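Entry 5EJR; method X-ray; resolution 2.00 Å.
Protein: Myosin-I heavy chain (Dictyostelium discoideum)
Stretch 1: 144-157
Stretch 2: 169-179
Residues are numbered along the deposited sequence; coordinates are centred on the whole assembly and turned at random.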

# COMPACT_ATOMS: atom_id res chain seq x y z
N LEU A 144 -27.64 -15.76 -4.81
CA LEU A 144 -27.01 -15.82 -6.13
C LEU A 144 -25.79 -16.75 -6.19
O LEU A 144 -25.57 -17.34 -7.24
CB LEU A 144 -26.65 -14.41 -6.65
CG LEU A 144 -26.00 -14.29 -8.04
CD1 LEU A 144 -26.95 -14.67 -9.16
CD2 LEU A 144 -25.48 -12.90 -8.29
N LEU A 145 -25.02 -16.88 -5.09
CA LEU A 145 -23.77 -17.66 -5.02
C LEU A 145 -23.81 -19.03 -5.74
O LEU A 145 -23.10 -19.17 -6.73
CB LEU A 145 -23.28 -17.83 -3.56
CG LEU A 145 -21.89 -18.46 -3.38
CD1 LEU A 145 -20.78 -17.55 -3.92
CD2 LEU A 145 -21.64 -18.82 -1.94
N GLN A 146 -24.62 -20.01 -5.26
CA GLN A 146 -24.69 -21.34 -5.89
C GLN A 146 -25.19 -21.30 -7.35
O GLN A 146 -24.45 -21.78 -8.21
CB GLN A 146 -25.48 -22.34 -5.03
CG GLN A 146 -24.89 -23.75 -5.06
CD GLN A 146 -23.55 -23.84 -4.34
OE1 GLN A 146 -23.45 -23.69 -3.12
NE2 GLN A 146 -22.49 -24.09 -5.10
N PRO A 147 -26.37 -20.70 -7.69
CA PRO A 147 -26.79 -20.64 -9.11
C PRO A 147 -25.75 -20.03 -10.06
O PRO A 147 -25.55 -20.57 -11.15
CB PRO A 147 -28.07 -19.80 -9.07
CG PRO A 147 -28.61 -19.99 -7.70
CD PRO A 147 -27.40 -20.07 -6.82
N PHE A 148 -25.06 -18.93 -9.64
CA PHE A 148 -24.04 -18.25 -10.44
C PHE A 148 -22.81 -19.14 -10.68
O PHE A 148 -22.24 -19.12 -11.78
CB PHE A 148 -23.62 -16.90 -9.81
CG PHE A 148 -22.73 -16.02 -10.67
CD1 PHE A 148 -21.34 -16.13 -10.60
CD2 PHE A 148 -23.27 -15.05 -11.49
CE1 PHE A 148 -20.51 -15.31 -11.38
CE2 PHE A 148 -22.44 -14.24 -12.28
CZ PHE A 148 -21.07 -14.36 -12.21
N MET A 149 -22.41 -19.91 -9.64
CA MET A 149 -21.27 -20.83 -9.71
C MET A 149 -21.57 -21.97 -10.68
O MET A 149 -20.75 -22.25 -11.56
CB MET A 149 -20.90 -21.37 -8.32
CG MET A 149 -20.02 -20.42 -7.53
SD MET A 149 -19.15 -21.25 -6.18
CE MET A 149 -20.43 -21.34 -4.99
N GLU A 150 -22.78 -22.57 -10.56
CA GLU A 150 -23.28 -23.64 -11.44
C GLU A 150 -23.28 -23.21 -12.90
O GLU A 150 -22.96 -24.01 -13.78
CB GLU A 150 -24.68 -24.12 -11.01
CG GLU A 150 -24.71 -24.85 -9.67
CD GLU A 150 -23.83 -26.07 -9.51
OE1 GLU A 150 -23.63 -26.82 -10.50
OE2 GLU A 150 -23.35 -26.31 -8.37
N GLN A 151 -23.59 -21.93 -13.16
CA GLN A 151 -23.57 -21.34 -14.49
C GLN A 151 -22.13 -21.26 -15.00
O GLN A 151 -21.89 -21.66 -16.14
CB GLN A 151 -24.23 -19.95 -14.47
CG GLN A 151 -24.40 -19.32 -15.86
CD GLN A 151 -25.53 -19.87 -16.71
OE1 GLN A 151 -26.31 -20.75 -16.31
NE2 GLN A 151 -25.67 -19.34 -17.92
N LEU A 152 -21.18 -20.76 -14.17
CA LEU A 152 -19.76 -20.69 -14.54
C LEU A 152 -19.23 -22.09 -14.85
O LEU A 152 -18.57 -22.26 -15.87
CB LEU A 152 -18.91 -20.04 -13.42
CG LEU A 152 -19.14 -18.57 -13.09
CD1 LEU A 152 -18.16 -18.11 -12.02
CD2 LEU A 152 -19.00 -17.67 -14.32
N MET A 153 -19.60 -23.09 -14.00
CA MET A 153 -19.27 -24.50 -14.13
C MET A 153 -19.78 -25.03 -15.49
O MET A 153 -19.05 -25.76 -16.17
CB MET A 153 -19.90 -25.31 -12.99
CG MET A 153 -19.15 -25.22 -11.66
SD MET A 153 -19.98 -26.21 -10.37
CE MET A 153 -19.02 -25.75 -8.93
N SER A 154 -21.01 -24.61 -15.91
CA SER A 154 -21.61 -25.00 -17.21
C SER A 154 -20.88 -24.36 -18.38
O SER A 154 -20.67 -25.00 -19.42
CB SER A 154 -23.09 -24.62 -17.26
OG SER A 154 -23.86 -25.50 -16.46
N ARG A 155 -20.48 -23.09 -18.23
CA ARG A 155 -19.72 -22.40 -19.28
C ARG A 155 -18.33 -23.01 -19.40
O ARG A 155 -17.75 -22.97 -20.48
CB ARG A 155 -19.60 -20.91 -18.97
CG ARG A 155 -20.88 -20.13 -19.21
CD ARG A 155 -21.21 -19.95 -20.69
NE ARG A 155 -20.19 -19.20 -21.45
CZ ARG A 155 -20.11 -17.88 -21.50
NH1 ARG A 155 -20.93 -17.12 -20.77
NH2 ARG A 155 -19.18 -17.29 -22.24
N ASN A 156 -17.78 -23.54 -18.28
CA ASN A 156 -16.45 -24.16 -18.25
C ASN A 156 -16.55 -25.48 -19.01
O ASN A 156 -15.73 -25.72 -19.90
CB ASN A 156 -15.95 -24.38 -16.80
CG ASN A 156 -14.52 -24.87 -16.71
OD1 ASN A 156 -14.17 -25.97 -17.13
ND2 ASN A 156 -13.66 -24.08 -16.10
N ILE A 157 -17.56 -26.29 -18.69
CA ILE A 157 -17.82 -27.60 -19.33
C ILE A 157 -18.03 -27.41 -20.85
O ILE A 157 -17.44 -28.14 -21.63
CB ILE A 157 -18.96 -28.35 -18.58
CG1 ILE A 157 -18.45 -28.87 -17.22
CG2 ILE A 157 -19.57 -29.49 -19.41
CD1 ILE A 157 -19.56 -29.15 -16.15
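Stretch 2, residues 169-179: LIAVCIEKLES

Both stretches are helical. Residues 144–157 belong to a longer helix that extends beyond the stretch at both ends and is kinked at P147, whose ring nitrogen carries no hydrogen and so makes no bond to the preceding turn. Beyond the kink the regular ladder is intact, as in M153 N to M149 O (2.8 Å) and N156 N to L152 O (2.8 Å). The second stretch is helical from L169, where it continues a helix begun earlier in the chain, to about E178; its ladder includes K176 N to V172 O (2.9 Å) and L177 N to C173 O (3.0 Å). The two helices run nearly antiparallel, with 159° between their N-to-C directions and a signed crossing angle of -159°. Their axes approach to 9.4 Å. In register, M149 lies across from I174 and N156 across from I170, each pair with its CA atoms 6.2 Å apart. The start of stretch 2 thus lies near the end of stretch 1, and L177 reaches back to L145.

The contact buries 575 Å² in total and contains no hydrogen bond or salt bridge between the stretches; it rests largely on apolar packing. Two leucines interlock as knobs into holes. L152 sits among I170, C173, I174 and L177, with its CB 3.7 Å from I174 CG1 and its CD1 4.0 Å from C173 CB. L177, in the m,t rotamer, fills the reciprocal pocket formed by L145, F148, M149 and L152. The knobs meet directly, L152 CD1 lying 3.6 Å from L177 CD1. The same methyl of L177 approaches the edge of the F148 ring, 4.0 Å from F148 CD1, while L177 CB lies 3.8 Å from M149 SD and 4.2 Å from L145 CD1. The CA-to-CB bond of M149 points sideways, but the end of its side chain turns inward to make this contact.

I170 packs closely against the backbone of the first helix: its CG2 is 3.3 Å from L152 O and 3.9 Å from N156 CB. I174 extends its CD1 to within 4.0 Å of M153 CG. Polar side chains also contribute through their carbon atoms, with E178 CG 4.0 Å from M149 SD. Near the N-terminal part of stretch 2, N156 points toward the partner helix and brings its ND2 to 3.7 Å from A171 CB. R155 also starts toward stretch 2, its CB 4.2 Å from I170 CD1, but its end leads away and its guanidinium is hydrogen-bonded elsewhere in the structure.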

# COMPACT_ATOMS: atom_id res chain seq x y z
N LEU A 169 -9.32 -19.69 -16.64
CA LEU A 169 -9.76 -18.39 -16.16
C LEU A 169 -11.13 -18.50 -15.48
O LEU A 169 -11.35 -17.85 -14.47
CB LEU A 169 -9.78 -17.37 -17.32
CG LEU A 169 -10.44 -15.99 -17.10
CD1 LEU A 169 -9.87 -15.24 -15.86
CD2 LEU A 169 -10.25 -15.13 -18.32
N ILE A 170 -12.06 -19.32 -16.03
CA ILE A 170 -13.38 -19.53 -15.45
C ILE A 170 -13.21 -20.41 -14.20
O ILE A 170 -13.89 -20.18 -13.19
CB ILE A 170 -14.40 -20.14 -16.46
CG1 ILE A 170 -14.73 -19.13 -17.59
CG2 ILE A 170 -15.68 -20.61 -15.74
CD1 ILE A 170 -15.55 -19.78 -18.85
N ALA A 171 -12.30 -21.40 -14.28
CA ALA A 171 -12.04 -22.27 -13.13
C ALA A 171 -11.45 -21.48 -11.93
O ALA A 171 -11.73 -21.85 -10.79
CB ALA A 171 -11.11 -23.41 -13.52
N VAL A 172 -10.66 -20.40 -12.19
CA VAL A 172 -10.10 -19.59 -11.08
C VAL A 172 -11.23 -18.75 -10.44
O VAL A 172 -11.28 -18.67 -9.21
CB VAL A 172 -8.80 -18.77 -11.41
CG1 VAL A 172 -9.03 -17.63 -12.39
CG2 VAL A 172 -8.12 -18.27 -10.13
N CYS A 173 -12.20 -18.25 -11.27
CA CYS A 173 -13.38 -17.53 -10.78
C CYS A 173 -14.15 -18.41 -9.82
O CYS A 173 -14.50 -17.95 -8.73
CB CYS A 173 -14.26 -17.07 -11.93
SG CYS A 173 -13.50 -15.83 -12.99
N ILE A 174 -14.37 -19.68 -10.21
CA ILE A 174 -15.08 -20.69 -9.42
C ILE A 174 -14.33 -20.94 -8.10
O ILE A 174 -14.97 -21.04 -7.05
CB ILE A 174 -15.28 -22.00 -10.25
CG1 ILE A 174 -16.22 -21.75 -11.45
CG2 ILE A 174 -15.78 -23.19 -9.38
CD1 ILE A 174 -16.10 -22.78 -12.63
N GLU A 175 -12.97 -21.04 -8.15
CA GLU A 175 -12.13 -21.25 -6.97
C GLU A 175 -12.30 -20.09 -5.98
O GLU A 175 -12.50 -20.32 -4.79
CB GLU A 175 -10.64 -21.38 -7.37
CG GLU A 175 -9.69 -21.58 -6.19
CD GLU A 175 -8.28 -21.03 -6.33
OE1 GLU A 175 -7.74 -21.00 -7.46
OE2 GLU A 175 -7.69 -20.66 -5.28
N LYS A 176 -12.24 -18.85 -6.49
CA LYS A 176 -12.37 -17.63 -5.70
C LYS A 176 -13.77 -17.43 -5.10
O LYS A 176 -13.87 -16.79 -4.06
CB LYS A 176 -11.91 -16.39 -6.48
CG LYS A 176 -10.43 -16.36 -6.86
CD LYS A 176 -9.49 -16.54 -5.65
CE LYS A 176 -8.05 -16.65 -6.05
NZ LYS A 176 -7.33 -17.62 -5.19
N LEU A 177 -14.84 -17.97 -5.72
CA LEU A 177 -16.20 -17.85 -5.18
C LEU A 177 -16.40 -18.94 -4.14
O LEU A 177 -17.14 -18.75 -3.18
CB LEU A 177 -17.27 -17.94 -6.28
CG LEU A 177 -17.31 -16.79 -7.29
CD1 LEU A 177 -18.02 -17.21 -8.55
CD2 LEU A 177 -17.97 -15.53 -6.71
N GLU A 178 -15.72 -20.09 -4.32
CA GLU A 178 -15.73 -21.21 -3.37
C GLU A 178 -15.01 -20.81 -2.06
O GLU A 178 -15.34 -21.31 -0.99
CB GLU A 178 -15.04 -22.43 -3.99
CG GLU A 178 -15.97 -23.30 -4.82
CD GLU A 178 -15.33 -24.37 -5.69
OE1 GLU A 178 -14.08 -24.46 -5.72
OE2 GLU A 178 -16.09 -25.11 -6.35
N SER A 179 -14.03 -19.88 -2.16
CA SER A 179 -13.22 -19.39 -1.05
C SER A 179 -14.02 -18.59 0.01
O SER A 179 -13.60 -18.54 1.17
CB SER A 179 -12.06 -18.55 -1.57
OG SER A 179 -12.44 -17.21 -1.80